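Local coordinates for protein 4-hydroxy-3-methylbut-2-enyl diphosphate reductase (Aquifex aeolicus, PDB 3DNF) that catalyses the last step of the non-mevalonate pathway, reducing HMBPP to isopentenyl and dimethylallyl diphosphate at an iron-sulfur cluster, at residues A10-F14 / G15-A19; R18-K21 / L22-S26; K204-A207 / P208-D211. One frame throughout, in Å; residues are numbered along the deposited sequence.

Interaction 1: residues A10-F14 / G15-A19; sequences AGFCF and GVKRA. With F3S (Fe3-s4 cluster), chain E.
Phe12 and Phe14 flank the cluster ligand Cys13: Phe12 lies before the helix and packs its ring on Val16, while Phe14 belongs to the first turn and reaches Arg18. The Phe12 ring takes Val16 CG1 over one face as a CH-pi contact, with the methyl 3.8 Å from the centroid of the Phe12 ring and shifted toward the rim. Val16 reaches it because CG1 is anti to its backbone N (chi1 165°), which leaves CG2 to pack on Cys13 SG. At the edge of the same ring the aliphatic part of Lys17 passes close by, its CG 3.5 Å from Phe12 CB. Phe14 swings the other way, CG anti to N (chi1 168°), and extends forward along the helix, bringing its CZ obliquely to 4.0 Å from Arg18 CD.

Cys13 is the N-cap. Its SG binds the iron FE4 at 2.5 Å and also accepts from Val16 N at 3.5 Å, so the cap and the metal share one sulfur. Its carbonyl starts the helical bonding, with Lys17 N 3.0 Å from Cys13 O. Gly15, without a side chain, brings its CA within 3.6 Å of sulfide S4, and its N is 3.3 Å from sulfide S3; the positive end of the helix probably helps to balance the cluster's charge. Only three irons are present here; the working form is likely a [4Fe-4S] cluster.

The loop comes from strand 3-6 and pairs through Gly11 with Ala262, at the end of strand 257-262. Cys13 touches Ala195 and Arg199 of helix 195-206, while Phe14 and Arg18 lean on Pro97 of helix 97-111.

Interaction 2: residues R18-K21 / L22-S26; sequences RAVK and LAEES
Arg18, Ala19, Val20 and Lys21 pass their carbonyls in turn to the amides of Leu22, Ala23, Glu24 and Glu25, four i to i+4 helical bonds each with an O to N distance of 2.9 Å. Near the end of the segment, Ser26 OG donates a hydrogen bond to Ala23 O at 2.8 Å.

On one side Leu22 CD1 sits over the centre of the Arg18 guanidinium, 3.9 Å above its plane. Within one lobe of the three-lobed, open alpha/beta fold, helix 14-26 packs against a parallel sheet and a second helix: Ala23 and Ser26 rest on Ile70 of strand 68-71, and Val20 and Glu24 face helix 44-53. Glu24 CG is anti to the carbonyl carbon (chi1 -70°) and the chain then runs extended, which lays OE2 3.6 Å from Val20 CG1 and into a salt bridge with Arg49. Were Glu24 replaced by an alanine, Arg49 would probably lose its carboxylate partner, and a gap would be likely to open beside Leu50 and Leu53. The other oxygen, OE1, accepts from a water at 2.7 Å; the same water accepts from Lys21 NZ, a link that is doubtful because that lysine has a second conformer.

Interaction 3: residues K204-A207 / P208-D211; sequences KKLA and PEVD
Leu206 O receives Glu209 N at 2.9 Å, the bond that closes a type I beta turn with Ala207 and Pro208 at its corners, near the end of helix 195-206 and ahead of strand 212-216. The bond is somewhat bent, and the amide stands above the carbonyl plane, 47° out of it. Pro208 probably helps to end the helical bonding: its nitrogen carries no hydrogen, and ring carbon CD, instead of an N-H, faces Lys204 O at 3.3 Å. The ring is also pressed on the residue before it, Ala207 CB lying 3.4 Å from Pro208 CD, a tight fit of the kind expected when the residue ahead of a proline keeps a helical backbone.

Leu206 and Val210 close the turn on its buried flank. Leu206 sends CD1 to Val210 CG1 at 3.8 Å, the two side chains crossing obliquely. With CG1 anti to its carbonyl carbon (chi1 -62°), Val210 places the other methyl, CG2, 3.6 Å from both Ala207 O and Leu206 O. The exposed Glu209 lies roughly at right angles to Leu206, its OE2 4.0 Å from Leu206 CD1.

Farther out, Leu206 and Val210 both rest on Ile5 of strand 3-6, while Ala207 is covered by Ser231 and Leu234 of helix 222-234. Turn and outgoing chain are thus fitted to the four-stranded parallel sheet of this lobe. Beyond Val210, the backbone of Asp211 pairs with Arg257 and its OD2 accepts from Lys256 N. Just past helix 222-234, Asn235 ND2 donates a hydrogen bond to Ala207 O and a weak one to Asp211 O.

Overall arrangement
Interaction 1 runs from the loop into helix 14-26 and interaction 2 continues along it; they share Arg18 and Ala19, with centres about 11 Å apart, and Phe12 CE2 meets Val20 CG2 at 3.9 Å where they join. Interaction 1 holds the cluster ligand, and interaction 2 continues the helix away from the cluster, against strand 68-71 and helix 44-53. Interaction 3 lies at the far end of another helix, 195-206, whose Ala195 lines the cluster pocket and whose Arg199 bonds Gly11 O of interaction 1. Both helices therefore start beside the iron and sulfur and diverge: the centre of interaction 3 is about 23 Å from that of interaction 1 and about 33 Å from that of interaction 2, with no direct touch to either.

Interaction 1: residues A10-F14 / G15-A19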
loop_
_atom_site.group_PDB
_atom_site.type_symbol
_atom_site.label_atom_id
_atom_site.label_comp_id
_atom_site.label_asym_id
_atom_site.label_seq_id
_atom_site.Cartn_x
_atom_site.Cartn_y
_atom_site.Cartn_z
ATOM N N ALA B 10 13.109 0.487 -27.859
ATOM C CA ALA B 10 14.577 0.478 -27.766
ATOM C C ALA B 10 15.087 1.919 -27.568
ATOM O O ALA B 10 14.645 2.846 -28.265
ATOM C CB ALA B 10 15.218 -0.163 -29.010
ATOM N N GLY B 11 15.956 2.118 -26.581
ATOM C CA GLY B 11 16.664 3.385 -26.454
ATOM C C GLY B 11 15.942 4.373 -25.581
ATOM O O GLY B 11 15.278 3.983 -24.604
ATOM N N PHE B 12 16.086 5.667 -25.933
ATOM C CA PHE B 12 15.619 6.794 -25.106
ATOM C C PHE B 12 14.121 6.703 -24.863
ATOM O O PHE B 12 13.336 6.403 -25.767
ATOM C CB PHE B 12 15.829 8.171 -25.804
ATOM C CG PHE B 12 17.265 8.625 -25.946
ATOM C CD1 PHE B 12 18.317 7.974 -25.312
ATOM C CD2 PHE B 12 17.544 9.766 -26.715
ATOM C CE1 PHE B 12 19.631 8.429 -25.456
ATOM C CE2 PHE B 12 18.838 10.232 -26.862
ATOM C CZ PHE B 12 19.884 9.560 -26.229
ATOM N N CYS B 13 13.736 7.001 -23.637
ATOM C CA CYS B 13 12.340 7.194 -23.289
ATOM C C CYS B 13 11.813 8.507 -23.869
ATOM O O CYS B 13 12.569 9.381 -24.329
ATOM C CB CYS B 13 12.212 7.261 -21.788
ATOM S SG CYS B 13 13.195 8.616 -21.212
ATOM N N PHE B 14 10.504 8.668 -23.779
ATOM C CA PHE B 14 9.846 9.875 -24.260
ATOM C C PHE B 14 10.500 11.185 -23.767
ATOM O O PHE B 14 10.827 12.080 -24.563
ATOM C CB PHE B 14 8.388 9.832 -23.827
ATOM C CG PHE B 14 7.678 11.131 -24.019
ATOM C CD1 PHE B 14 7.247 11.515 -25.279
ATOM C CD2 PHE B 14 7.461 11.979 -22.931
ATOM C CE1 PHE B 14 6.595 12.748 -25.458
ATOM C CE2 PHE B 14 6.815 13.204 -23.086
ATOM C CZ PHE B 14 6.391 13.599 -24.337
ATOM N N GLY B 15 10.694 11.299 -22.461
ATOM C CA GLY B 15 11.238 12.511 -21.859
ATOM C C GLY B 15 12.640 12.836 -22.312
ATOM O O GLY B 15 12.959 13.975 -22.540
ATOM N N VAL B 16 13.504 11.837 -22.440
ATOM C CA VAL B 16 14.887 12.133 -22.842
ATOM C C VAL B 16 14.940 12.521 -24.339
ATOM O O VAL B 16 15.660 13.437 -24.733
ATOM C CB VAL B 16 15.839 10.956 -22.491
ATOM C CG1 VAL B 16 17.172 11.083 -23.214
ATOM C CG2 VAL B 16 16.036 10.891 -20.979
ATOM N N LYS B 17 14.182 11.803 -25.154
ATOM C CA LYS B 17 14.045 12.120 -26.566
ATOM C C LYS B 17 13.602 13.577 -26.707
ATOM O O LYS B 17 14.176 14.322 -27.476
ATOM C CB LYS B 17 12.981 11.217 -27.210
ATOM C CG LYS B 17 13.458 9.904 -27.726
ATOM C CD LYS B 17 12.364 9.293 -28.592
ATOM C CE LYS B 17 12.946 8.460 -29.730
ATOM N NZ LYS B 17 12.663 7.014 -29.557
ATOM N N ARG B 18 12.591 13.957 -25.941
ATOM C CA ARG B 18 12.033 15.317 -25.948
ATOM C C ARG B 18 13.091 16.343 -25.500
ATOM O O ARG B 18 13.251 17.391 -26.154
ATOM C CB ARG B 18 10.814 15.369 -25.022
ATOM C CG ARG B 18 10.279 16.749 -24.752
ATOM C CD ARG B 18 8.990 16.659 -23.949
ATOM N NE ARG B 18 8.436 17.995 -23.712
ATOM C CZ ARG B 18 8.782 18.797 -22.706
ATOM N NH1 ARG B 18 9.714 18.428 -21.836
ATOM N NH2 ARG B 18 8.176 19.979 -22.592
ATOM N N ALA B 19 13.818 16.042 -24.415
ATOM C CA ALA B 19 14.901 16.944 -23.932
ATOM C C ALA B 19 15.972 17.176 -25.011
ATOM O O ALA B 19 16.409 18.325 -25.232
ATOM C CB ALA B 19 15.517 16.437 -22.647
HETATM FE FE1 F3S E . 9.854 8.207 -17.978
HETATM FE FE3 F3S E . 10.236 10.854 -18.420
HETATM FE FE4 F3S E . 11.784 9.082 -19.153
HETATM S S1 F3S E . 9.688 9.858 -16.448
HETATM S S2 F3S E . 11.854 7.130 -18.204
HETATM S S3 F3S E . 9.797 9.270 -20.000
HETATM S S4 F3S E . 12.492 11.108 -18.776
#

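Interaction 2: residues R18-K21 / L22-S26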
loop_
_atom_site.group_PDB
_atom_site.type_symbol
_atom_site.label_atom_id
_atom_site.label_comp_id
_atom_site.label_asym_id
_atom_site.label_seq_id
_atom_site.Cartn_x
_atom_site.Cartn_y
_atom_site.Cartn_z
ATOM N N ARG B 18 12.591 13.957 -25.941
ATOM C CA ARG B 18 12.033 15.317 -25.948
ATOM C C ARG B 18 13.091 16.343 -25.500
ATOM O O ARG B 18 13.251 17.391 -26.154
ATOM C CB ARG B 18 10.814 15.369 -25.022
ATOM C CG ARG B 18 10.279 16.749 -24.752
ATOM C CD ARG B 18 8.990 16.659 -23.949
ATOM N NE ARG B 18 8.436 17.995 -23.712
ATOM C CZ ARG B 18 8.782 18.797 -22.706
ATOM N NH1 ARG B 18 9.714 18.428 -21.836
ATOM N NH2 ARG B 18 8.176 19.979 -22.592
ATOM N N ALA B 19 13.818 16.042 -24.415
ATOM C CA ALA B 19 14.901 16.944 -23.932
ATOM C C ALA B 19 15.972 17.176 -25.011
ATOM O O ALA B 19 16.409 18.325 -25.232
ATOM C CB ALA B 19 15.517 16.437 -22.647
ATOM N N VAL B 20 16.380 16.086 -25.678
ATOM C CA VAL B 20 17.416 16.154 -26.747
ATOM C C VAL B 20 16.951 17.064 -27.879
ATOM O O VAL B 20 17.725 17.914 -28.346
ATOM C CB VAL B 20 17.865 14.750 -27.220
ATOM C CG1 VAL B 20 18.707 14.798 -28.485
ATOM C CG2 VAL B 20 18.658 14.101 -26.131
ATOM N N LYS B 21 15.696 16.871 -28.268
ATOM C CA LYS B 21 15.103 17.626 -29.363
ATOM C C LYS B 21 14.950 19.097 -28.981
ATOM O O LYS B 21 15.250 19.970 -29.785
ATOM C CB LYS B 21 13.773 17.013 -29.823
ATOM C CG LYS B 21 13.349 17.534 -31.191
ATOM C CD LYS B 21 12.676 16.471 -32.042
ATOM C CE LYS B 21 12.636 16.897 -33.519
ATOM N NZ LYS B 21 13.998 17.054 -34.118
ATOM N N LEU B 22 14.553 19.385 -27.738
ATOM C CA LEU B 22 14.463 20.771 -27.281
ATOM C C LEU B 22 15.838 21.425 -27.284
ATOM O O LEU B 22 15.987 22.599 -27.587
ATOM C CB LEU B 22 13.881 20.840 -25.848
ATOM C CG LEU B 22 12.375 20.550 -25.744
ATOM C CD1 LEU B 22 11.941 20.534 -24.304
ATOM C CD2 LEU B 22 11.512 21.570 -26.527
ATOM N N ALA B 23 16.851 20.659 -26.910
ATOM C CA ALA B 23 18.231 21.158 -26.864
ATOM C C ALA B 23 18.680 21.515 -28.285
ATOM O O ALA B 23 19.209 22.603 -28.537
ATOM C CB ALA B 23 19.141 20.065 -26.278
ATOM N N GLU B 24 18.429 20.608 -29.214
ATOM C CA GLU B 24 18.841 20.836 -30.595
ATOM C C GLU B 24 18.094 22.042 -31.161
ATOM O O GLU B 24 18.709 22.935 -31.830
ATOM C CB GLU B 24 18.625 19.575 -31.409
ATOM C CG GLU B 24 19.599 18.422 -31.058
ATOM C CD GLU B 24 19.161 17.095 -31.721
ATOM O OE1 GLU B 24 18.038 17.018 -32.288
ATOM O OE2 GLU B 24 19.912 16.099 -31.640
ATOM N N GLU B 25 16.797 22.100 -30.892
ATOM C CA GLU B 25 15.983 23.190 -31.459
ATOM C C GLU B 25 16.357 24.568 -30.898
ATOM O O GLU B 25 16.223 25.580 -31.614
ATOM C CB GLU B 25 14.477 22.912 -31.349
ATOM C CG GLU B 25 13.965 21.887 -32.384
ATOM C CD GLU B 25 13.140 22.485 -33.545
ATOM O OE1 GLU B 25 13.405 23.621 -34.006
ATOM O OE2 GLU B 25 12.220 21.778 -34.023
ATOM N N SER B 26 16.834 24.619 -29.666
ATOM C CA SER B 26 17.218 25.915 -29.022
ATOM C C SER B 26 18.343 26.639 -29.731
ATOM O O SER B 26 18.488 27.851 -29.590
ATOM C CB SER B 26 17.595 25.771 -27.548
ATOM O OG SER B 26 18.819 25.065 -27.351
HETATM O O HOH W 1 16.538 18.707 -33.779
#

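Interaction 3: residues K204-A207 / P208-D211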
loop_
_atom_site.group_PDB
_atom_site.type_symbol
_atom_site.label_atom_id
_atom_site.label_comp_id
_atom_site.label_asym_id
_atom_site.label_seq_id
_atom_site.Cartn_x
_atom_site.Cartn_y
_atom_site.Cartn_z
ATOM N N LYS B 204 11.127 -9.045 -24.030
ATOM C CA LYS B 204 10.494 -10.328 -23.688
ATOM C C LYS B 204 9.755 -10.955 -24.871
ATOM O O LYS B 204 9.874 -12.157 -25.106
ATOM C CB LYS B 204 9.528 -10.183 -22.510
ATOM C CG LYS B 204 10.185 -10.150 -21.144
ATOM C CD LYS B 204 9.380 -10.959 -20.127
ATOM C CE LYS B 204 9.897 -10.769 -18.700
ATOM N NZ LYS B 204 9.627 -9.399 -18.185
ATOM N N LYS B 205 8.995 -10.140 -25.597
ATOM C CA LYS B 205 8.223 -10.622 -26.736
ATOM C C LYS B 205 9.105 -10.914 -27.956
ATOM O O LYS B 205 8.857 -11.877 -28.691
ATOM C CB LYS B 205 7.113 -9.634 -27.106
ATOM C CG LYS B 205 5.986 -9.530 -26.077
ATOM C CD LYS B 205 4.763 -8.766 -26.620
ATOM C CE LYS B 205 5.086 -7.321 -27.065
ATOM N NZ LYS B 205 5.320 -6.333 -25.957
ATOM N N LEU B 206 10.134 -10.098 -28.167
ATOM C CA LEU B 206 10.985 -10.262 -29.341
ATOM C C LEU B 206 12.004 -11.399 -29.193
ATOM O O LEU B 206 12.249 -12.148 -30.152
ATOM C CB LEU B 206 11.667 -8.941 -29.726
ATOM C CG LEU B 206 12.306 -8.871 -31.124
ATOM C CD1 LEU B 206 11.316 -9.228 -32.236
ATOM C CD2 LEU B 206 12.945 -7.509 -31.396
ATOM N N ALA B 207 12.566 -11.546 -27.992
ATOM C CA ALA B 207 13.635 -12.531 -27.732
ATOM C C ALA B 207 13.455 -13.936 -28.360
ATOM O O ALA B 207 14.332 -14.383 -29.096
ATOM C CB ALA B 207 13.953 -12.631 -26.234
ATOM N N PRO B 208 12.332 -14.632 -28.074
ATOM C CA PRO B 208 12.181 -15.996 -28.617
ATOM C C PRO B 208 11.769 -16.050 -30.097
ATOM O O PRO B 208 11.761 -17.122 -30.703
ATOM C CB PRO B 208 11.083 -16.612 -27.727
ATOM C CG PRO B 208 10.783 -15.570 -26.651
ATOM C CD PRO B 208 11.171 -14.263 -27.247
ATOM N N GLU B 209 11.456 -14.891 -30.664
ATOM C CA GLU B 209 10.877 -14.761 -31.994
ATOM C C GLU B 209 11.953 -14.442 -33.046
ATOM O O GLU B 209 11.637 -14.157 -34.205
ATOM C CB GLU B 209 9.836 -13.638 -31.933
ATOM C CG GLU B 209 8.694 -13.697 -32.926
ATOM C CD GLU B 209 7.645 -12.613 -32.665
ATOM O OE1 GLU B 209 6.436 -12.922 -32.795
ATOM O OE2 GLU B 209 8.023 -11.461 -32.330
ATOM N N VAL B 210 13.221 -14.485 -32.626
ATOM C CA VAL B 210 14.383 -14.198 -33.485
ATOM C C VAL B 210 15.527 -15.177 -33.183
ATOM O O VAL B 210 15.538 -15.825 -32.135
ATOM C CB VAL B 210 14.917 -12.720 -33.333
ATOM C CG1 VAL B 210 13.870 -11.678 -33.748
ATOM C CG2 VAL B 210 15.428 -12.442 -31.912
ATOM N N ASP B 211 16.491 -15.274 -34.097
ATOM C CA ASP B 211 17.656 -16.135 -33.894
ATOM C C ASP B 211 18.692 -15.547 -32.938
ATOM O O ASP B 211 19.173 -16.237 -32.038
ATOM C CB ASP B 211 18.300 -16.499 -35.231
ATOM C CG ASP B 211 17.418 -17.487 -36.026
ATOM O OD1 ASP B 211 17.060 -18.616 -35.325
ATOM O OD2 ASP B 211 17.070 -17.138 -37.344
#